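Lysozyme (Penaeus vannamei, PDB 6UKC) probably hydrolyses the beta-1,4 linkages between N-acetylmuramic acid and N-acetylglucosamine in bacterial peptidoglycan, as a C-type lysozyme of glycosyl hydrolase family 22. Local coordinates at residues A4-K9 with S39-A44; K28-I33 with K109-W114; G56-N61 with T88-C93. All coordinates share one frame; numbering follows the deposited sequence.

Contact 1: residues A4-K9 with S39-A44; sequences AKVFGK and SFNTAA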
loop_
_atom_site.group_PDB
_atom_site.type_symbol
_atom_site.label_atom_id
_atom_site.label_comp_id
_atom_site.label_asym_id
_atom_site.label_seq_id
_atom_site.Cartn_x
_atom_site.Cartn_y
_atom_site.Cartn_z
ATOM N N ALA A 4 -6.662 8.119 -14.502
ATOM C CA ALA A 4 -6.143 7.968 -13.129
ATOM C C ALA A 4 -4.612 7.832 -13.175
ATOM O O ALA A 4 -4.077 7.369 -14.201
ATOM C CB ALA A 4 -6.801 6.784 -12.478
ATOM N N LYS A 5 -3.928 8.249 -12.109
ATOM C CA LYS A 5 -2.449 8.247 -12.021
ATOM C C LYS A 5 -1.936 6.809 -11.960
ATOM O O LYS A 5 -2.440 6.016 -11.108
ATOM C CB LYS A 5 -2.006 8.992 -10.766
ATOM C CG LYS A 5 -0.510 9.177 -10.603
ATOM C CD LYS A 5 0.189 9.668 -11.841
ATOM C CE LYS A 5 1.605 10.132 -11.547
ATOM N NZ LYS A 5 2.395 10.365 -12.787
ATOM N N VAL A 6 -0.970 6.500 -12.824
ATOM C CA VAL A 6 -0.160 5.250 -12.797
ATOM C C VAL A 6 1.306 5.661 -12.674
ATOM O O VAL A 6 1.878 6.189 -13.622
ATOM C CB VAL A 6 -0.377 4.366 -14.044
ATOM C CG1 VAL A 6 0.372 3.044 -13.907
ATOM C CG2 VAL A 6 -1.857 4.133 -14.342
ATOM N N PHE A 7 1.919 5.395 -11.534
ATOM C CA PHE A 7 3.330 5.789 -11.305
ATOM C C PHE A 7 4.286 4.842 -12.056
ATOM O O PHE A 7 4.035 3.606 -12.160
ATOM C CB PHE A 7 3.627 5.783 -9.807
ATOM C CG PHE A 7 2.958 6.875 -9.003
ATOM C CD1 PHE A 7 3.548 8.118 -8.883
ATOM C CD2 PHE A 7 1.749 6.659 -8.350
ATOM C CE1 PHE A 7 2.944 9.121 -8.143
ATOM C CE2 PHE A 7 1.159 7.654 -7.589
ATOM C CZ PHE A 7 1.769 8.877 -7.474
ATOM N N GLY A 8 5.403 5.377 -12.532
ATOM C CA GLY A 8 6.631 4.564 -12.689
ATOM C C GLY A 8 7.168 4.137 -11.324
ATOM O O GLY A 8 6.976 4.868 -10.355
ATOM N N LYS A 9 7.824 2.984 -11.239
ATOM C CA LYS A 9 8.386 2.429 -9.976
ATOM C C LYS A 9 9.340 3.448 -9.316
ATOM O O LYS A 9 9.171 3.754 -8.129
ATOM C CB LYS A 9 9.074 1.100 -10.301
ATOM C CG LYS A 9 9.905 0.496 -9.186
ATOM C CD LYS A 9 10.668 -0.725 -9.648
ATOM C CE LYS A 9 11.739 -1.162 -8.671
ATOM N NZ LYS A 9 12.352 -2.444 -9.093
ATOM N N SER A 39 0.252 -2.573 -9.819
ATOM C CA SER A 39 1.150 -1.996 -10.855
ATOM C C SER A 39 1.217 -0.471 -10.715
ATOM O O SER A 39 1.176 0.228 -11.744
ATOM C CB SER A 39 0.716 -2.414 -12.214
ATOM O OG SER A 39 0.608 -3.822 -12.259
ATOM N N PHE A 40 1.261 0.021 -9.469
ATOM C CA PHE A 40 1.377 1.463 -9.102
ATOM C C PHE A 40 0.257 2.292 -9.748
ATOM O O PHE A 40 0.486 3.512 -10.025
ATOM C CB PHE A 40 2.718 2.043 -9.551
ATOM C CG PHE A 40 3.929 1.215 -9.242
ATOM C CD1 PHE A 40 4.539 1.283 -7.991
ATOM C CD2 PHE A 40 4.472 0.382 -10.204
ATOM C CE1 PHE A 40 5.696 0.561 -7.728
ATOM C CE2 PHE A 40 5.628 -0.337 -9.941
ATOM C CZ PHE A 40 6.231 -0.252 -8.709
ATOM N N ASN A 41 -0.902 1.665 -9.955
ATOM C CA ASN A 41 -2.103 2.314 -10.541
ATOM C C ASN A 41 -3.032 2.756 -9.404
ATOM O O ASN A 41 -3.667 1.880 -8.743
ATOM C CB ASN A 41 -2.767 1.387 -11.561
ATOM C CG ASN A 41 -4.126 1.875 -12.026
ATOM O OD1 ASN A 41 -4.412 3.079 -12.045
ATOM N ND2 ASN A 41 -4.966 0.923 -12.398
ATOM N N THR A 42 -3.132 4.070 -9.207
ATOM C CA THR A 42 -3.899 4.697 -8.100
ATOM C C THR A 42 -5.409 4.415 -8.212
ATOM O O THR A 42 -6.098 4.618 -7.208
ATOM C CB THR A 42 -3.673 6.212 -8.049
ATOM O OG1 THR A 42 -4.204 6.829 -9.227
ATOM C CG2 THR A 42 -2.211 6.560 -7.879
ATOM N N ALA A 43 -5.911 4.024 -9.390
ATOM C CA ALA A 43 -7.344 3.750 -9.642
ATOM C C ALA A 43 -7.618 2.243 -9.712
ATOM O O ALA A 43 -8.782 1.898 -9.947
ATOM C CB ALA A 43 -7.802 4.463 -10.894
ATOM N N ALA A 44 -6.626 1.383 -9.455
ATOM C CA ALA A 44 -6.814 -0.083 -9.311
ATOM C C ALA A 44 -7.915 -0.377 -8.281
ATOM O O ALA A 44 -7.923 0.266 -7.214
ATOM C CB ALA A 44 -5.509 -0.735 -8.928
#

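Contact 2: residues K28-I33 with K109-W114; sequences KNWVCI and KGYSAW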
loop_
_atom_site.group_PDB
_atom_site.type_symbol
_atom_site.label_atom_id
_atom_site.label_comp_id
_atom_site.label_asym_id
_atom_site.label_seq_id
_atom_site.Cartn_x
_atom_site.Cartn_y
_atom_site.Cartn_z
ATOM N N LYS A 28 11.488 0.841 0.066
ATOM C CA LYS A 28 11.686 -0.422 -0.710
ATOM C C LYS A 28 10.472 -1.334 -0.491
ATOM O O LYS A 28 10.037 -2.006 -1.462
ATOM C CB LYS A 28 13.008 -1.105 -0.348
ATOM C CG LYS A 28 13.115 -1.655 1.065
ATOM C CD LYS A 28 14.542 -1.980 1.421
ATOM C CE LYS A 28 14.682 -2.884 2.625
ATOM N NZ LYS A 28 16.126 -3.079 2.935
ATOM N N ASN A 29 9.918 -1.329 0.725
ATOM C CA ASN A 29 8.747 -2.173 1.069
ATOM C C ASN A 29 7.499 -1.612 0.372
ATOM O O ASN A 29 6.720 -2.428 -0.161
ATOM C CB ASN A 29 8.598 -2.348 2.580
ATOM C CG ASN A 29 9.524 -3.418 3.125
ATOM O OD1 ASN A 29 9.422 -4.566 2.727
ATOM N ND2 ASN A 29 10.467 -3.050 3.981
ATOM N N TRP A 30 7.264 -0.292 0.385
ATOM C CA TRP A 30 5.995 0.225 -0.196
ATOM C C TRP A 30 6.055 0.075 -1.726
ATOM O O TRP A 30 5.032 -0.344 -2.337
ATOM C CB TRP A 30 5.668 1.662 0.265
ATOM C CG TRP A 30 5.260 1.793 1.702
ATOM C CD1 TRP A 30 5.778 2.682 2.604
ATOM C CD2 TRP A 30 4.222 1.070 2.408
ATOM N NE1 TRP A 30 5.163 2.546 3.824
ATOM C CE2 TRP A 30 4.205 1.564 3.739
ATOM C CE3 TRP A 30 3.317 0.054 2.064
ATOM C CZ2 TRP A 30 3.331 1.079 4.710
ATOM C CZ3 TRP A 30 2.465 -0.441 3.030
ATOM C CH2 TRP A 30 2.463 0.076 4.329
ATOM N N VAL A 31 7.203 0.358 -2.345
ATOM C CA VAL A 31 7.354 0.213 -3.828
ATOM C C VAL A 31 7.014 -1.235 -4.245
ATOM O O VAL A 31 6.203 -1.454 -5.221
ATOM C CB VAL A 31 8.769 0.626 -4.266
ATOM C CG1 VAL A 31 9.062 0.248 -5.706
ATOM C CG2 VAL A 31 9.011 2.119 -4.042
ATOM N N CYS A 32 7.618 -2.208 -3.563
ATOM C CA CYS A 32 7.438 -3.647 -3.874
ATOM C C CYS A 32 5.946 -4.004 -3.749
ATOM O O CYS A 32 5.395 -4.671 -4.706
ATOM C CB CYS A 32 8.281 -4.535 -2.973
ATOM S SG CYS A 32 8.273 -6.255 -3.529
ATOM N N ILE A 33 5.327 -3.605 -2.625
ATOM C CA ILE A 33 3.896 -3.912 -2.337
ATOM C C ILE A 33 3.037 -3.281 -3.431
ATOM O O ILE A 33 2.202 -4.038 -3.987
ATOM C CB ILE A 33 3.475 -3.494 -0.920
ATOM C CG1 ILE A 33 4.161 -4.392 0.111
ATOM C CG2 ILE A 33 1.955 -3.527 -0.769
ATOM C CD1 ILE A 33 4.141 -3.826 1.509
ATOM N N LYS A 109 6.361 -7.631 11.548
ATOM C CA LYS A 109 5.392 -8.431 10.741
ATOM C C LYS A 109 4.294 -7.528 10.146
ATOM O O LYS A 109 3.330 -8.062 9.589
ATOM C CB LYS A 109 4.853 -9.574 11.603
ATOM C CG LYS A 109 5.941 -10.430 12.255
ATOM C CD LYS A 109 5.812 -11.925 12.003
ATOM C CE LYS A 109 4.371 -12.379 11.882
ATOM N NZ LYS A 109 4.263 -13.854 11.877
ATOM N N GLY A 110 4.470 -6.200 10.181
ATOM C CA GLY A 110 3.448 -5.210 9.785
ATOM C C GLY A 110 2.982 -5.404 8.349
ATOM O O GLY A 110 1.766 -5.270 8.072
ATOM N N TYR A 111 3.893 -5.720 7.433
ATOM C CA TYR A 111 3.544 -5.766 5.988
ATOM C C TYR A 111 2.853 -7.083 5.620
ATOM O O TYR A 111 2.366 -7.166 4.485
ATOM C CB TYR A 111 4.778 -5.538 5.128
ATOM C CG TYR A 111 5.431 -4.196 5.312
ATOM C CD1 TYR A 111 4.863 -3.041 4.799
ATOM C CD2 TYR A 111 6.665 -4.086 5.926
ATOM C CE1 TYR A 111 5.479 -1.804 4.929
ATOM C CE2 TYR A 111 7.291 -2.855 6.067
ATOM C CZ TYR A 111 6.700 -1.709 5.564
ATOM O OH TYR A 111 7.344 -0.500 5.683
ATOM N N SER A 112 2.790 -8.055 6.536
ATOM C CA SER A 112 2.213 -9.400 6.282
ATOM C C SER A 112 0.693 -9.307 6.066
ATOM O O SER A 112 0.115 -10.313 5.652
ATOM C CB SER A 112 2.592 -10.390 7.353
ATOM O OG SER A 112 1.912 -10.140 8.570
ATOM N N ALA A 113 0.085 -8.124 6.242
ATOM C CA ALA A 113 -1.339 -7.829 5.936
ATOM C C ALA A 113 -1.581 -7.843 4.419
ATOM O O ALA A 113 -2.758 -7.966 4.014
ATOM C CB ALA A 113 -1.742 -6.502 6.524
ATOM N N TRP A 114 -0.519 -7.751 3.613
ATOM C CA TRP A 114 -0.598 -7.727 2.124
ATOM C C TRP A 114 -0.220 -9.087 1.529
ATOM O O TRP A 114 0.903 -9.564 1.800
ATOM C CB TRP A 114 0.299 -6.624 1.563
ATOM C CG TRP A 114 -0.314 -5.265 1.662
ATOM C CD1 TRP A 114 -1.118 -4.669 0.734
ATOM C CD2 TRP A 114 -0.175 -4.330 2.743
ATOM N NE1 TRP A 114 -1.494 -3.432 1.170
ATOM C CE2 TRP A 114 -0.916 -3.188 2.387
ATOM C CE3 TRP A 114 0.525 -4.326 3.952
ATOM C CZ2 TRP A 114 -0.997 -2.070 3.213
ATOM C CZ3 TRP A 114 0.444 -3.222 4.764
ATOM C CH2 TRP A 114 -0.304 -2.108 4.395
#

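Contact 3: residues G56-N61 with T88-C93; sequences GIFQIN and TEALRC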
loop_
_atom_site.group_PDB
_atom_site.type_symbol
_atom_site.label_atom_id
_atom_site.label_comp_id
_atom_site.label_asym_id
_atom_site.label_seq_id
_atom_site.Cartn_x
_atom_site.Cartn_y
_atom_site.Cartn_z
ATOM N N GLY A 56 -7.307 1.226 -4.661
ATOM C CA GLY A 56 -6.118 2.061 -4.908
ATOM C C GLY A 56 -4.834 1.265 -5.069
ATOM O O GLY A 56 -4.882 0.042 -5.194
ATOM N N ILE A 57 -3.717 1.982 -5.025
ATOM C CA ILE A 57 -2.325 1.506 -5.247
ATOM C C ILE A 57 -1.932 0.446 -4.199
ATOM O O ILE A 57 -1.032 -0.386 -4.539
ATOM C CB ILE A 57 -1.374 2.720 -5.239
ATOM C CG1 ILE A 57 0.009 2.360 -5.784
ATOM C CG2 ILE A 57 -1.290 3.361 -3.852
ATOM C CD1 ILE A 57 0.762 3.538 -6.307
ATOM N N PHE A 58 -2.561 0.443 -3.005
ATOM C CA PHE A 58 -2.258 -0.511 -1.892
ATOM C C PHE A 58 -3.420 -1.492 -1.693
ATOM O O PHE A 58 -3.365 -2.287 -0.717
ATOM C CB PHE A 58 -1.899 0.222 -0.592
ATOM C CG PHE A 58 -0.633 1.047 -0.648
ATOM C CD1 PHE A 58 0.557 0.503 -1.106
ATOM C CD2 PHE A 58 -0.597 2.335 -0.161
ATOM C CE1 PHE A 58 1.731 1.233 -1.121
ATOM C CE2 PHE A 58 0.582 3.074 -0.174
ATOM C CZ PHE A 58 1.743 2.526 -0.667
ATOM N N GLN A 59 -4.425 -1.449 -2.585
ATOM C CA GLN A 59 -5.534 -2.431 -2.647
ATOM C C GLN A 59 -6.024 -2.689 -1.222
ATOM O O GLN A 59 -6.036 -3.838 -0.790
ATOM C CB GLN A 59 -5.038 -3.679 -3.382
ATOM C CG GLN A 59 -4.880 -3.442 -4.877
ATOM C CD GLN A 59 -6.255 -3.266 -5.457
ATOM O OE1 GLN A 59 -7.031 -4.226 -5.493
ATOM N NE2 GLN A 59 -6.572 -2.038 -5.866
ATOM N N ILE A 60 -6.407 -1.623 -0.528
ATOM C CA ILE A 60 -6.911 -1.663 0.868
ATOM C C ILE A 60 -8.396 -2.026 0.831
ATOM O O ILE A 60 -9.147 -1.413 0.006
ATOM C CB ILE A 60 -6.661 -0.310 1.555
ATOM C CG1 ILE A 60 -5.164 -0.047 1.739
ATOM C CG2 ILE A 60 -7.419 -0.257 2.868
ATOM C CD1 ILE A 60 -4.791 1.391 1.812
ATOM N N ASN A 61 -8.786 -2.941 1.725
ATOM C CA ASN A 61 -10.073 -3.687 1.711
ATOM C C ASN A 61 -11.099 -2.929 2.559
ATOM O O ASN A 61 -10.746 -2.602 3.722
ATOM C CB ASN A 61 -9.885 -5.120 2.225
ATOM C CG ASN A 61 -11.120 -5.973 2.006
ATOM O OD1 ASN A 61 -11.914 -6.161 2.929
ATOM N ND2 ASN A 61 -11.320 -6.443 0.782
ATOM N N THR A 88 -1.477 10.623 -0.349
ATOM C CA THR A 88 -1.414 10.942 1.104
ATOM C C THR A 88 -2.266 9.951 1.924
ATOM O O THR A 88 -1.705 9.327 2.866
ATOM C CB THR A 88 -1.752 12.414 1.380
ATOM O OG1 THR A 88 -0.907 13.202 0.530
ATOM C CG2 THR A 88 -1.534 12.780 2.833
ATOM N N GLU A 89 -3.569 9.830 1.648
ATOM C CA GLU A 89 -4.489 9.070 2.546
ATOM C C GLU A 89 -4.219 7.569 2.392
ATOM O O GLU A 89 -4.327 6.844 3.404
ATOM C CB GLU A 89 -5.944 9.384 2.219
ATOM C CG GLU A 89 -6.333 10.821 2.477
ATOM C CD GLU A 89 -6.568 11.183 3.930
ATOM O OE1 GLU A 89 -7.196 12.238 4.131
ATOM O OE2 GLU A 89 -6.149 10.414 4.847
ATOM N N ALA A 90 -3.886 7.124 1.170
ATOM C CA ALA A 90 -3.482 5.730 0.874
ATOM C C ALA A 90 -2.310 5.378 1.785
ATOM O O ALA A 90 -2.411 4.376 2.524
ATOM C CB ALA A 90 -3.131 5.551 -0.588
ATOM N N LEU A 91 -1.289 6.239 1.806
ATOM C CA LEU A 91 -0.070 6.008 2.611
ATOM C C LEU A 91 -0.454 6.058 4.097
ATOM O O LEU A 91 -0.134 5.069 4.837
ATOM C CB LEU A 91 0.965 7.056 2.203
ATOM C CG LEU A 91 2.308 7.014 2.936
ATOM C CD1 LEU A 91 2.967 5.636 2.850
ATOM C CD2 LEU A 91 3.228 8.080 2.383
ATOM N N ARG A 92 -1.157 7.124 4.520
ATOM C CA ARG A 92 -1.551 7.269 5.942
ATOM C C ARG A 92 -2.248 5.966 6.374
ATOM O O ARG A 92 -1.866 5.396 7.430
ATOM C CB ARG A 92 -2.393 8.528 6.142
ATOM C CG ARG A 92 -2.666 8.870 7.602
ATOM C CD ARG A 92 -3.399 10.202 7.739
ATOM N NE ARG A 92 -2.496 11.291 7.381
ATOM C CZ ARG A 92 -2.760 12.276 6.515
ATOM N NH1 ARG A 92 -3.948 12.382 5.944
ATOM N NH2 ARG A 92 -1.847 13.197 6.262
ATOM N N CYS A 93 -3.166 5.448 5.548
ATOM C CA CYS A 93 -3.980 4.261 5.914
ATOM C C CYS A 93 -3.128 2.977 5.856
ATOM O O CYS A 93 -3.289 2.075 6.759
ATOM C CB CYS A 93 -5.223 4.160 5.046
ATOM S SG CYS A 93 -6.277 2.757 5.484
#

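Contact 1: residues A4-K9 with S39-A44
Val6 and Asn41 face each other in a single antiparallel beta bridge, a non-hydrogen-bonded pair with CA atoms 4.2 Å apart. It ties the N-terminal arm of the C-type lysozyme fold to the link between helix 24-38 and the beta sheet. At the start of that link, the carbonyl oxygen of Ser39 rests against CG1 of Val6. Phe40 follows with the heaviest packing. Its CB meets CB of Phe7, and one face of its ring lies against the start of helix 9-20, with Lys9 CA 4.0 Å from the Phe40 ring centroid in a CH-pi contact offset toward the rim. Lys9 CB sits 3.5 Å from Phe40 CZ, while Lys9 NZ leads away to Glu132 and Tyr129. Phe40 O takes the N-H of Phe7 at 2.8 Å, the donor tilted 28° from the carbonyl plane. Asn41 OD1 touches Val6 CG2 and accepts from the backbone N of Ala43 in an Asx turn. Thr42 grips Lys5 O twice, through its N and its OG1, the latter at 2.7 Å on a lone pair in the carbonyl plane. Chi1 of 65° sets OG1 between the backbone N and the carbonyl carbon, facing Lys5 O; CG2, anti to the carbonyl carbon, meets Phe7 CE2 at 3.6 Å. A type I turn then ends the link, Ala44 N bonding to Asn41 O at 3.1 Å.

Contact 2: residues K28-I33 with K109-W114
Tyr111 points its CE1 edge at one face of the Trp30 indole, a T-shaped pair with Trp30 six-membered ring and Tyr111 ring centroids 4.9 Å apart and planes at 79°. Trp30 in turn directs its edge, CZ3 and CH2, at the face of Trp114. That second pair is an offset edge-to-face contact, with Trp30 CZ3 3.5 Å from Trp114 CH2. Trp30 CG stands anti to the carbonyl carbon (chi1 -71°), and the indole beyond it reaches both partners from a CB that does not point straight at them. Asn29 works on a face of Tyr111: its CB lies 3.9 Å from the Tyr111 ring centroid, and the amide is stacked on the phenol with planes 22° apart, while ND2 is taken up by Asp25 O. Ile33 divides its two branches. CG2, anti to the backbone N, sits over the five-membered ring of Trp114, 3.8 Å from its centroid, whereas CD1 at the end of the other branch reaches Tyr111 CD1 at 3.5 Å. Trp114 NE1 donates a hydrogen bond to Phe58 O. All five residues are buried, and the three rings form an aromatic cluster in the core of a C-type lysozyme's helical domain, where helix 24-38 meets the loop before helix 115-121.

Contact 3: residues G56-N61 with T88-C93
Phe58 turns the CD2-CE2 side of its ring to the first turns of helix 88-105, overlapping the backbone of Ala90 and Leu91. Ala90 O lies at the ring edge, near its plane, 3.8 Å from Phe58 CD2, and Ala90 CB comes to 4.1 Å from the same CD2. One atom further round, Phe58 CE2 meets Leu91 CA. Ring and helix backbone meet at ordinary van der Waals distance. Ile57 helps from its own segment: its CG2 lies 3.9 Å above the plane of the Phe58 ring, toward the rim, and also touches Ala90 CB at 4.3 Å. Further along the segment, Ile60 spans from Ala90 to Cys93, about one turn on. Chi1 of -67° puts CG1 anti to the carbonyl carbon, and the extended chi2 (154°) then carries CD1 to 3.9 Å from Ala90 O; CG2 packs on Cys93 SG at 4.2 Å, a sulfur in disulfide linkage to Cys75. The chain bearing these side chains is shaped by a type I turn in which Gly56 O accepts hydrogen bonds from both N and NE2 of Gln59, the latter on a lone pair at 2.8 Å. A G1 beta bulge at Gln59 and Ile60 follows, opposite the end of strand 53-55. The segment lies where the small sheet joins the helices, with Phe58 wedged among Phe12 of helix 9-20, Ala34 of helix 24-38 and Ala94 of helix 88-105.

How the contacts relate
Contact 3 closes inside the loop spanned by contact 2, after contact 1 has closed; contacts 1 and 2 cross along the chain. Contacts 1 and 2 lie on opposite sides of the chain's centre, about 17 Å apart between centres, and contact 3 is about 12 Å from either. Helix 24-38 bears one segment of contact 2 and leads into one segment of contact 1. Residues 56-61 touch both: Gly56 pairs with Ala44, and Phe58 meets Trp30 and Trp114. Contacts 1 and 2 also meet directly, Phe40 and Lys9 packing on Val31. Packing is continuous from the N-terminal arm through the sheet junction to the helical core, joining the two lobes that in C-type lysozymes flank the sugar-binding cleft.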